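Local coordinates for protein L-isoleucine-4-hydroxylase (Bacillus thuringiensis, PDB 6LNH) that hydroxylates L-isoleucine at C4 in a reaction that needs iron, ascorbate, 2-oxoglutarate and oxygen, and also oxidises related aliphatic and sulfur-containing amino acids, at residues D129-F132 and A133-N137; L54-Y57 and N58-D61. One frame throughout, in Å; residues are numbered along the deposited sequence.

Interaction 1: residues D129-F132 and A133-N137; sequences DTEF and AFKTN
Thr130 and Phe134 meet one turn apart near the C-terminal end of helix 120-134, which packs on the large antiparallel sheet of this 2-oxoglutarate-iron dioxygenase (cupin-clan) domain. The methyl CG2 of Thr130 stands 3.4 Å from CE2 of the Phe134 ring, the two side chains lying side by side. Thr130 can turn its methyl to the ring because CG2 is anti to the backbone N, while OG1 bonds back to the carbonyl of Val126; a beta-branched threonine thus serves both a polar and an apolar neighbour on the buried side of the helix. Phe134 N bonds to Thr130 O at 3.0 Å, a regular i to i+4 link, whereas the next amide, Lys135 N, makes two weak bonds, to Glu131 O and Phe132 O. The Lys135 chain, bent near its end, runs alongside Glu131, CD 3.9 Å from Glu131 CG, while NZ stays away from the carboxylate. Phe132 and Thr136 cross at about a right angle, Thr136 CG2 3.9 Å from Phe132 CE1; Phe132 also packs edge-to-face with Phe178, and Val23 of helix 19-29 touches both. Asp129, bonded to His180, and Ala133 touch Phe245 of strand 236-247. Thr136 N and hydroxyl both bond to Ala133 O, OG1 at 2.7 Å.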
loop_
_atom_site.group_PDB
_atom_site.type_symbol
_atom_site.label_atom_id
_atom_site.label_comp_id
_atom_site.label_asym_id
_atom_site.label_seq_id
_atom_site.Cartn_x
_atom_site.Cartn_y
_atom_site.Cartn_z
ATOM N N ASP C 129 -21.876 19.063 9.212
ATOM C CA ASP C 129 -21.430 18.795 10.576
ATOM C C ASP C 129 -22.325 19.501 11.582
ATOM O O ASP C 129 -22.682 18.930 12.619
ATOM C CB ASP C 129 -19.979 19.243 10.757
ATOM C CG ASP C 129 -19.011 18.470 9.886
ATOM O OD1 ASP C 129 -19.432 17.473 9.263
ATOM O OD2 ASP C 129 -17.827 18.862 9.828
ATOM N N THR C 130 -22.703 20.745 11.284
ATOM C CA THR C 130 -23.566 21.502 12.184
ATOM C C THR C 130 -24.931 20.842 12.320
ATOM O O THR C 130 -25.470 20.733 13.428
ATOM C CB THR C 130 -23.702 22.940 11.688
ATOM O OG1 THR C 130 -22.401 23.528 11.570
ATOM C CG2 THR C 130 -24.516 23.760 12.663
ATOM N N GLU C 131 -25.505 20.393 11.202
ATOM C CA GLU C 131 -26.820 19.765 11.247
ATOM C C GLU C 131 -26.771 18.440 11.998
ATOM O O GLU C 131 -27.733 18.069 12.681
ATOM C CB GLU C 131 -27.336 19.556 9.822
ATOM C CG GLU C 131 -28.605 18.722 9.706
ATOM C CD GLU C 131 -29.075 18.593 8.265
ATOM O OE1 GLU C 131 -28.968 19.586 7.512
ATOM O OE2 GLU C 131 -29.550 17.502 7.883
ATOM N N PHE C 132 -25.645 17.725 11.903
ATOM C CA PHE C 132 -25.469 16.499 12.675
ATOM C C PHE C 132 -25.294 16.808 14.155
ATOM O O PHE C 132 -25.900 16.150 15.008
ATOM C CB PHE C 132 -24.269 15.718 12.122
ATOM C CG PHE C 132 -24.011 14.382 12.800
ATOM C CD1 PHE C 132 -23.660 14.295 14.143
ATOM C CD2 PHE C 132 -24.098 13.210 12.071
ATOM C CE1 PHE C 132 -23.428 13.075 14.741
ATOM C CE2 PHE C 132 -23.858 11.983 12.664
ATOM C CZ PHE C 132 -23.523 11.917 14.002
ATOM N N ALA C 133 -24.479 17.812 14.480
ATOM C CA ALA C 133 -24.235 18.137 15.880
ATOM C C ALA C 133 -25.520 18.560 16.580
ATOM O O ALA C 133 -25.793 18.135 17.709
ATOM C CB ALA C 133 -23.174 19.232 15.989
ATOM N N PHE C 134 -26.321 19.400 15.921
ATOM C CA PHE C 134 -27.578 19.871 16.494
ATOM C C PHE C 134 -28.611 18.771 16.692
ATOM O O PHE C 134 -29.492 18.919 17.543
ATOM C CB PHE C 134 -28.155 20.977 15.618
ATOM C CG PHE C 134 -27.431 22.271 15.762
ATOM C CD1 PHE C 134 -26.578 22.467 16.832
ATOM C CD2 PHE C 134 -27.589 23.286 14.838
ATOM C CE1 PHE C 134 -25.902 23.646 16.983
ATOM C CE2 PHE C 134 -26.911 24.478 14.989
ATOM C CZ PHE C 134 -26.061 24.656 16.064
ATOM N N LYS C 135 -28.556 17.689 15.928
ATOM C CA LYS C 135 -29.525 16.618 16.121
ATOM C C LYS C 135 -29.074 15.586 17.145
ATOM O O LYS C 135 -29.768 14.581 17.336
ATOM C CB LYS C 135 -29.866 15.961 14.778
ATOM C CG LYS C 135 -30.478 16.981 13.815
ATOM C CD LYS C 135 -30.530 16.528 12.367
ATOM C CE LYS C 135 -31.859 16.923 11.724
ATOM N NZ LYS C 135 -33.034 16.394 12.473
ATOM N N THR C 136 -27.950 15.815 17.817
ATOM C CA THR C 136 -27.589 14.986 18.953
ATOM C C THR C 136 -28.171 15.590 20.230
ATOM O O THR C 136 -28.416 16.795 20.316
ATOM C CB THR C 136 -26.066 14.864 19.068
ATOM O OG1 THR C 136 -25.507 16.122 19.458
ATOM C CG2 THR C 136 -25.456 14.451 17.737
ATOM N N ASN C 137 -28.381 14.734 21.232
ATOM C CA ASN C 137 -28.703 15.194 22.581
ATOM C C ASN C 137 -27.477 15.685 23.342
ATOM O O ASN C 137 -27.621 16.191 24.461
ATOM C CB ASN C 137 -29.453 14.105 23.369
ATOM C CG ASN C 137 -28.656 12.819 23.545
ATOM O OD1 ASN C 137 -27.447 12.773 23.325
ATOM N ND2 ASN C 137 -29.349 11.756 23.948
#

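Interaction 2: residues L54-Y57 and N58-D61; sequences LDYY and NLED
Two hydrogen bonds tie Asp55 to Asn58, one through the backbone and one through the side chains. In the first, Asn58 N donates to Asp55 O over 3.0 Å and is fairly straight at hydrogen (159°), but it comes from above the carbonyl plane, a direction common in tight i to i+3 turns. The second is weak: Asn58 ND2 lies 3.4 Å from Asp55 OD1, and the amide and carboxylate planes are 59° apart. Asparagine suits this position because its amide can donate to an acid only three residues back. With CG anti to the backbone N (chi1 -168°), Asp55 carries its carboxylate round to that amide; stronger partners lie outside, Asn113 on OD1 and Gln151 on OD2, so this buried acid is well supplied with donors.

The apolar part belongs to Tyr56 and Leu59, which run alongside each other. Methyl CD1 of Leu59 lies 3.9 Å from CD2 of the Tyr56 ring, while CG rests 3.7 Å from Tyr56 O. Both side chains settle on Gln151 and Arg153 of strand 145-156. Tyrosine fits here because its side chain packs against Phe116 and Leu241 while its hydroxyl bonds to the carbonyl of Ile240.

Aromatic and subunit contacts involve Tyr57, whose ring makes a cation-pi contact with Arg153 and whose side chain packs on Thr50 of the second subunit, where Leu54 meets its own counterpart. The i to i+3 bonding, repeated by Tyr57 N to Leu54 O at 3.3 Å, is that of a short 3-10 turn that follows helix 44-54 before the chain extends.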
loop_
_atom_site.group_PDB
_atom_site.type_symbol
_atom_site.label_atom_id
_atom_site.label_comp_id
_atom_site.label_asym_id
_atom_site.label_seq_id
_atom_site.Cartn_x
_atom_site.Cartn_y
_atom_site.Cartn_z
ATOM N N LEU C 54 -5.065 22.110 -2.160
ATOM C CA LEU C 54 -3.896 22.911 -2.487
ATOM C C LEU C 54 -3.654 24.012 -1.466
ATOM O O LEU C 54 -2.529 24.515 -1.369
ATOM C CB LEU C 54 -4.050 23.517 -3.883
ATOM C CG LEU C 54 -3.798 22.571 -5.058
ATOM C CD1 LEU C 54 -4.104 23.249 -6.391
ATOM C CD2 LEU C 54 -2.372 22.058 -5.028
ATOM N N ASP C 55 -4.685 24.404 -0.711
ATOM C CA ASP C 55 -4.512 25.432 0.307
ATOM C C ASP C 55 -3.627 24.973 1.458
ATOM O O ASP C 55 -3.056 25.819 2.155
ATOM C CB ASP C 55 -5.867 25.880 0.850
ATOM C CG ASP C 55 -5.762 27.140 1.688
ATOM O OD1 ASP C 55 -5.151 28.118 1.212
ATOM O OD2 ASP C 55 -6.283 27.152 2.823
ATOM N N TYR C 56 -3.495 23.664 1.675
ATOM C CA TYR C 56 -2.659 23.184 2.768
ATOM C C TYR C 56 -1.178 23.433 2.522
ATOM O O TYR C 56 -0.383 23.318 3.461
ATOM C CB TYR C 56 -2.906 21.694 3.018
ATOM C CG TYR C 56 -4.179 21.419 3.785
ATOM C CD1 TYR C 56 -5.424 21.589 3.190
ATOM C CD2 TYR C 56 -4.138 21.023 5.115
ATOM C CE1 TYR C 56 -6.592 21.348 3.892
ATOM C CE2 TYR C 56 -5.298 20.781 5.826
ATOM C CZ TYR C 56 -6.522 20.944 5.211
ATOM O OH TYR C 56 -7.678 20.710 5.918
ATOM N N TYR C 57 -0.791 23.771 1.294
ATOM C CA TYR C 57 0.577 24.166 0.993
ATOM C C TYR C 57 0.874 25.617 1.360
ATOM O O TYR C 57 2.003 26.069 1.145
ATOM C CB TYR C 57 0.885 23.937 -0.492
ATOM C CG TYR C 57 0.874 22.481 -0.908
ATOM C CD1 TYR C 57 -0.319 21.803 -1.122
ATOM C CD2 TYR C 57 2.063 21.781 -1.070
ATOM C CE1 TYR C 57 -0.329 20.473 -1.497
ATOM C CE2 TYR C 57 2.063 20.446 -1.443
ATOM C CZ TYR C 57 0.864 19.798 -1.655
ATOM O OH TYR C 57 0.854 18.473 -2.025
ATOM N N ASN C 58 -0.107 26.359 1.884
ATOM C CA ASN C 58 0.091 27.742 2.303
ATOM C C ASN C 58 0.204 27.910 3.815
ATOM O O ASN C 58 0.515 29.013 4.277
ATOM C CB ASN C 58 -1.050 28.620 1.772
ATOM C CG ASN C 58 -1.033 28.742 0.258
ATOM O OD1 ASN C 58 -0.007 29.066 -0.340
ATOM N ND2 ASN C 58 -2.171 28.471 -0.369
ATOM N N LEU C 59 -0.050 26.856 4.589
ATOM C CA LEU C 59 0.056 26.917 6.042
ATOM C C LEU C 59 1.499 27.149 6.483
ATOM O O LEU C 59 2.438 26.601 5.905
ATOM C CB LEU C 59 -0.485 25.631 6.667
ATOM C CG LEU C 59 -1.907 25.244 6.255
ATOM C CD1 LEU C 59 -2.304 23.920 6.882
ATOM C CD2 LEU C 59 -2.901 26.335 6.623
ATOM N N GLU C 60 1.670 27.971 7.513
ATOM C CA GLU C 60 2.986 28.317 8.034
ATOM C C GLU C 60 3.431 27.340 9.118
ATOM O O GLU C 60 2.612 26.745 9.822
ATOM C CB GLU C 60 2.996 29.736 8.612
ATOM C CG GLU C 60 2.737 30.839 7.606
ATOM C CD GLU C 60 4.031 31.491 7.153
ATOM O OE1 GLU C 60 4.863 31.836 8.022
ATOM O OE2 GLU C 60 4.221 31.653 5.930
ATOM N N ASP C 61 4.746 27.201 9.262
ATOM C CA ASP C 61 5.302 26.241 10.206
ATOM C C ASP C 61 5.156 26.751 11.637
ATOM O O ASP C 61 5.241 27.950 11.912
ATOM C CB ASP C 61 6.771 25.946 9.892
ATOM C CG ASP C 61 7.229 24.613 10.463
ATOM O OD1 ASP C 61 6.431 23.962 11.174
ATOM O OD2 ASP C 61 8.384 24.215 10.208
#

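From the N terminus, helix 19-29 and strand 31-34 precede helix 44-54, and interaction 2 then closes the turn that leads toward strand 68-77. The chain passes through strands 68-77 and 84-86 and helix 114-117 before helix 120-134 ends in interaction 1. The two local contacts follow in series, neither nesting nor crossing, with centres about 29 Å apart on opposite sides of the chain's centre. Strands 145-156 and 236-247 of the large antiparallel sheet are touched by both. Interaction 1 adds helix 19-29 and strand 84-86, interaction 2 strand 68-77, helix 114-117 and the second subunit. Both lie away from the iron site formed by His170, Asp172 and His223.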